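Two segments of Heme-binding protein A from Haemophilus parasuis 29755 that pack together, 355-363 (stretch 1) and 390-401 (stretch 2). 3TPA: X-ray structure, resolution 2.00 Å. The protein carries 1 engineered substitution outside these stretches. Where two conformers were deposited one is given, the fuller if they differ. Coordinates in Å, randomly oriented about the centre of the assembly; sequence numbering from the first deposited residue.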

# COMPACT_ATOMS: atom_id res chain seq x y z
N ILE A 355 0.63 -26.99 7.88
CA ILE A 355 0.18 -25.67 7.47
C ILE A 355 0.44 -24.70 8.61
O ILE A 355 -0.19 -24.78 9.67
N TRP A 356 1.38 -23.79 8.41
CA TRP A 356 1.67 -22.77 9.39
C TRP A 356 0.59 -21.68 9.39
O TRP A 356 0.40 -20.98 8.40
N VAL A 357 -0.12 -21.56 10.51
CA VAL A 357 -1.17 -20.54 10.66
C VAL A 357 -0.58 -19.19 11.10
O VAL A 357 0.22 -19.14 12.02
N GLN A 358 -0.97 -18.11 10.42
CA GLN A 358 -0.52 -16.77 10.79
C GLN A 358 -1.21 -16.31 12.08
O GLN A 358 -2.44 -16.30 12.16
N PRO A 359 -0.43 -15.94 13.10
CA PRO A 359 -1.02 -15.71 14.42
C PRO A 359 -1.48 -14.27 14.65
O PRO A 359 -2.16 -14.02 15.64
N VAL A 360 -1.12 -13.35 13.77
CA VAL A 360 -1.50 -11.94 13.91
C VAL A 360 -2.29 -11.50 12.70
O VAL A 360 -1.74 -11.40 11.60
N VAL A 361 -3.58 -11.22 12.89
CA VAL A 361 -4.46 -10.89 11.77
C VAL A 361 -4.05 -9.60 11.05
O VAL A 361 -3.66 -8.61 11.68
N ARG A 362 -4.12 -9.65 9.73
CA ARG A 362 -3.88 -8.49 8.88
C ARG A 362 -5.08 -8.34 7.96
O ARG A 362 -5.82 -9.30 7.75
N PRO A 363 -5.28 -7.12 7.44
CA PRO A 363 -6.41 -6.84 6.54
C PRO A 363 -6.43 -7.79 5.35
O PRO A 363 -7.51 -8.19 4.93
N THR A 390 1.05 -23.74 15.02
CA THR A 390 0.94 -22.41 15.62
C THR A 390 2.31 -21.93 16.09
O THR A 390 3.11 -22.70 16.61
N HIS A 391 2.58 -20.64 15.90
CA HIS A 391 3.85 -20.03 16.28
C HIS A 391 3.58 -18.60 16.71
O HIS A 391 2.58 -18.02 16.30
N GLU A 392 4.46 -18.02 17.52
CA GLU A 392 4.38 -16.59 17.82
C GLU A 392 4.81 -15.80 16.60
O GLU A 392 5.58 -16.28 15.78
N TRP A 393 4.32 -14.57 16.50
CA TRP A 393 4.54 -13.71 15.32
C TRP A 393 5.98 -13.73 14.83
O TRP A 393 6.24 -14.09 13.69
N ALA A 394 6.92 -13.36 15.70
CA ALA A 394 8.32 -13.29 15.30
C ALA A 394 8.88 -14.62 14.81
O ALA A 394 9.62 -14.64 13.83
N ASP A 395 8.52 -15.73 15.47
CA ASP A 395 9.01 -17.04 15.08
C ASP A 395 8.44 -17.43 13.73
O ASP A 395 9.15 -17.92 12.85
N PHE A 396 7.14 -17.22 13.59
CA PHE A 396 6.40 -17.50 12.37
C PHE A 396 7.12 -16.88 11.19
O PHE A 396 7.40 -17.53 10.19
N ASN A 397 7.43 -15.60 11.32
CA ASN A 397 8.13 -14.88 10.26
C ASN A 397 9.58 -15.30 10.03
O ASN A 397 10.00 -15.44 8.90
N LYS A 398 10.34 -15.47 11.10
CA LYS A 398 11.76 -15.77 10.94
C LYS A 398 11.97 -17.18 10.40
O LYS A 398 12.80 -17.40 9.52
N ARG A 399 11.21 -18.14 10.90
CA ARG A 399 11.40 -19.51 10.43
C ARG A 399 10.76 -19.76 9.07
O ARG A 399 11.06 -20.74 8.41
N THR A 400 9.87 -18.87 8.66
CA THR A 400 9.34 -18.94 7.31
C THR A 400 10.42 -18.45 6.34
O THR A 400 10.74 -19.14 5.36
N ARG A 401 10.98 -17.27 6.61
CA ARG A 401 12.05 -16.73 5.79
C ARG A 401 13.20 -17.73 5.65
O ARG A 401 13.79 -17.86 4.58

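Aromatic side chains often let a helix grip an irregular, extended segment without direct hydrogen bonds, and the packing of residues 355-363 against 390-401 in this heme-binding protein is a compact example. The two stretches bury 637 Å² between them, with no hydrogen bond passing directly across; three aromatic residues, Trp356, Trp393 and Phe396, cover the most surface.

Trp356, in the strand part of the first stretch, has its CA-to-CB bond sideways, but an m rotamer (chi2 33°) carries the indole to the second stretch. One face receives His391, also m, whose NE2 lies 3.5 Å from Trp356 CH2; the two rings meet obliquely, their planes 38° apart. At the indole edge, Arg399 CB approaches Trp356 CH2 to 3.7 Å, while the guanidinium end of that arginine leads away. Thr400 OG1, 3.9 Å from Trp356 CE3, gives its hydrogen bond to the Phe396 O of the preceding turn, at 2.7 Å.

Phe396 and Trp393 both adopt t; their CA-to-CB bonds are sideways, but the ring ends come nearer the other stretch. Phe396 offers one face to C-H bonds from two carbons, Gln358 CA and Pro359 CD, which lie 3.9 and 4.0 Å from its ring centroid. Pro359 points toward the helix and touches both aromatics, its CD 3.8 Å from Phe396 CG and 4.0 Å from Trp393 CE3, at the edge of the indole. Trp393 turns a face to Val360 (t), whose CB sits 4.2 Å from the centroid of the six-membered ring. Farther along, Arg362 extends its NH2 to within 3.7 Å of Trp393 CZ2.

Two polar links accompany this apolar contact. Gln358, extended with t at chi1 and chi2, reaches along its own stretch, and its NE2 donates to Val360 O at 2.9 Å; one water bridges the backbones, donating to Val357 O (2.8 Å) and accepting from His391 N (3.3 Å).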

# COMPACT_ATOMS: atom_id res chain seq x y z
CB ILE A 355 -1.31 -25.66 7.11
CG1 ILE A 355 -1.59 -26.53 5.89
CG2 ILE A 355 -1.77 -24.22 6.85
CD1 ILE A 355 -3.07 -26.89 5.75
CB TRP A 356 3.05 -22.16 9.12
CG TRP A 356 4.16 -23.12 9.44
CD1 TRP A 356 4.13 -24.48 9.30
CD2 TRP A 356 5.44 -22.80 9.98
NE1 TRP A 356 5.32 -25.02 9.71
CE2 TRP A 356 6.15 -24.01 10.13
CE3 TRP A 356 6.08 -21.60 10.35
CZ2 TRP A 356 7.45 -24.07 10.63
CZ3 TRP A 356 7.37 -21.66 10.83
CH2 TRP A 356 8.04 -22.88 10.98
CB VAL A 357 -2.24 -20.99 11.68
CG1 VAL A 357 -3.31 -19.91 11.86
CG2 VAL A 357 -2.87 -22.30 11.25
CB GLN A 358 -0.76 -15.77 9.65
CG GLN A 358 -0.41 -14.35 10.02
CD GLN A 358 -0.30 -13.42 8.84
OE1 GLN A 358 0.22 -13.78 7.79
NE2 GLN A 358 -0.76 -12.20 9.01
CB PRO A 359 0.13 -16.04 15.36
CG PRO A 359 1.32 -15.60 14.61
CD PRO A 359 1.04 -15.92 13.16
CB VAL A 360 -0.27 -11.04 14.05
CG1 VAL A 360 -0.67 -9.57 13.98
CG2 VAL A 360 0.45 -11.34 15.35
CB VAL A 361 -5.93 -10.81 12.19
CG1 VAL A 361 -6.36 -12.13 12.81
CG2 VAL A 361 -6.14 -9.67 13.17
CB ARG A 362 -2.60 -8.67 8.06
CG ARG A 362 -1.34 -8.76 8.90
CD ARG A 362 -0.89 -7.40 9.35
NE ARG A 362 0.27 -7.49 10.23
CZ ARG A 362 0.27 -7.14 11.51
NH1 ARG A 362 -0.83 -6.66 12.07
NH2 ARG A 362 1.38 -7.26 12.23
CB PRO A 363 -6.13 -5.40 6.08
CG PRO A 363 -5.43 -4.78 7.27
CD PRO A 363 -4.58 -5.89 7.85
CB THR A 390 -0.03 -22.45 16.81
OG1 THR A 390 -1.32 -22.90 16.36
CG2 THR A 390 -0.16 -21.08 17.45
CB HIS A 391 4.82 -19.98 15.08
CG HIS A 391 5.48 -21.29 14.76
ND1 HIS A 391 6.48 -21.83 15.54
CD2 HIS A 391 5.30 -22.15 13.73
CE1 HIS A 391 6.87 -22.98 15.02
NE2 HIS A 391 6.17 -23.19 13.92
CB GLU A 392 5.26 -16.22 19.01
CG GLU A 392 4.84 -16.83 20.34
CD GLU A 392 5.70 -18.03 20.72
OE1 GLU A 392 5.52 -19.10 20.12
OE2 GLU A 392 6.56 -17.88 21.62
CB TRP A 393 4.09 -12.28 15.63
CG TRP A 393 4.13 -11.28 14.49
CD1 TRP A 393 4.63 -10.01 14.54
CD2 TRP A 393 3.62 -11.45 13.16
NE1 TRP A 393 4.48 -9.39 13.32
CE2 TRP A 393 3.85 -10.25 12.46
CE3 TRP A 393 2.99 -12.51 12.49
CZ2 TRP A 393 3.49 -10.07 11.12
CZ3 TRP A 393 2.63 -12.33 11.16
CH2 TRP A 393 2.88 -11.12 10.50
CB ALA A 394 9.18 -12.74 16.44
CB ASP A 395 8.65 -18.13 16.10
CG ASP A 395 9.52 -18.08 17.34
OD1 ASP A 395 10.65 -17.57 17.25
OD2 ASP A 395 9.06 -18.55 18.41
CB PHE A 396 4.98 -16.93 12.52
CG PHE A 396 4.14 -16.99 11.26
CD1 PHE A 396 3.51 -18.16 10.88
CD2 PHE A 396 3.96 -15.85 10.47
CE1 PHE A 396 2.72 -18.20 9.73
CE2 PHE A 396 3.18 -15.88 9.33
CZ PHE A 396 2.55 -17.06 8.96
CB ASN A 397 8.07 -13.37 10.50
CG ASN A 397 6.71 -12.81 10.18
OD1 ASN A 397 6.08 -13.22 9.21
ND2 ASN A 397 6.24 -11.88 11.00
CB LYS A 398 12.53 -15.58 12.25
CG LYS A 398 14.03 -15.71 12.09
CD LYS A 398 14.74 -15.51 13.42
CE LYS A 398 16.25 -15.57 13.24
NZ LYS A 398 16.97 -15.62 14.54
CB ARG A 399 10.88 -20.52 11.44
CG ARG A 399 11.58 -20.43 12.77
CD ARG A 399 10.98 -21.41 13.74
NE ARG A 399 11.40 -21.10 15.10
CZ ARG A 399 11.12 -21.86 16.15
NH1 ARG A 399 10.43 -22.97 15.99
NH2 ARG A 399 11.55 -21.51 17.35
CB THR A 400 8.04 -18.13 7.15
OG1 THR A 400 6.97 -18.80 7.83
CG2 THR A 400 7.67 -18.01 5.68
CB ARG A 401 12.54 -15.39 6.36
CG ARG A 401 11.47 -14.30 6.36
CD ARG A 401 12.03 -12.94 6.78
NE ARG A 401 12.33 -12.86 8.21
CZ ARG A 401 11.58 -12.21 9.10
NH1 ARG A 401 10.48 -11.58 8.73
NH2 ARG A 401 11.93 -12.19 10.38
O HOH W 1 -0.24 -19.40 14.74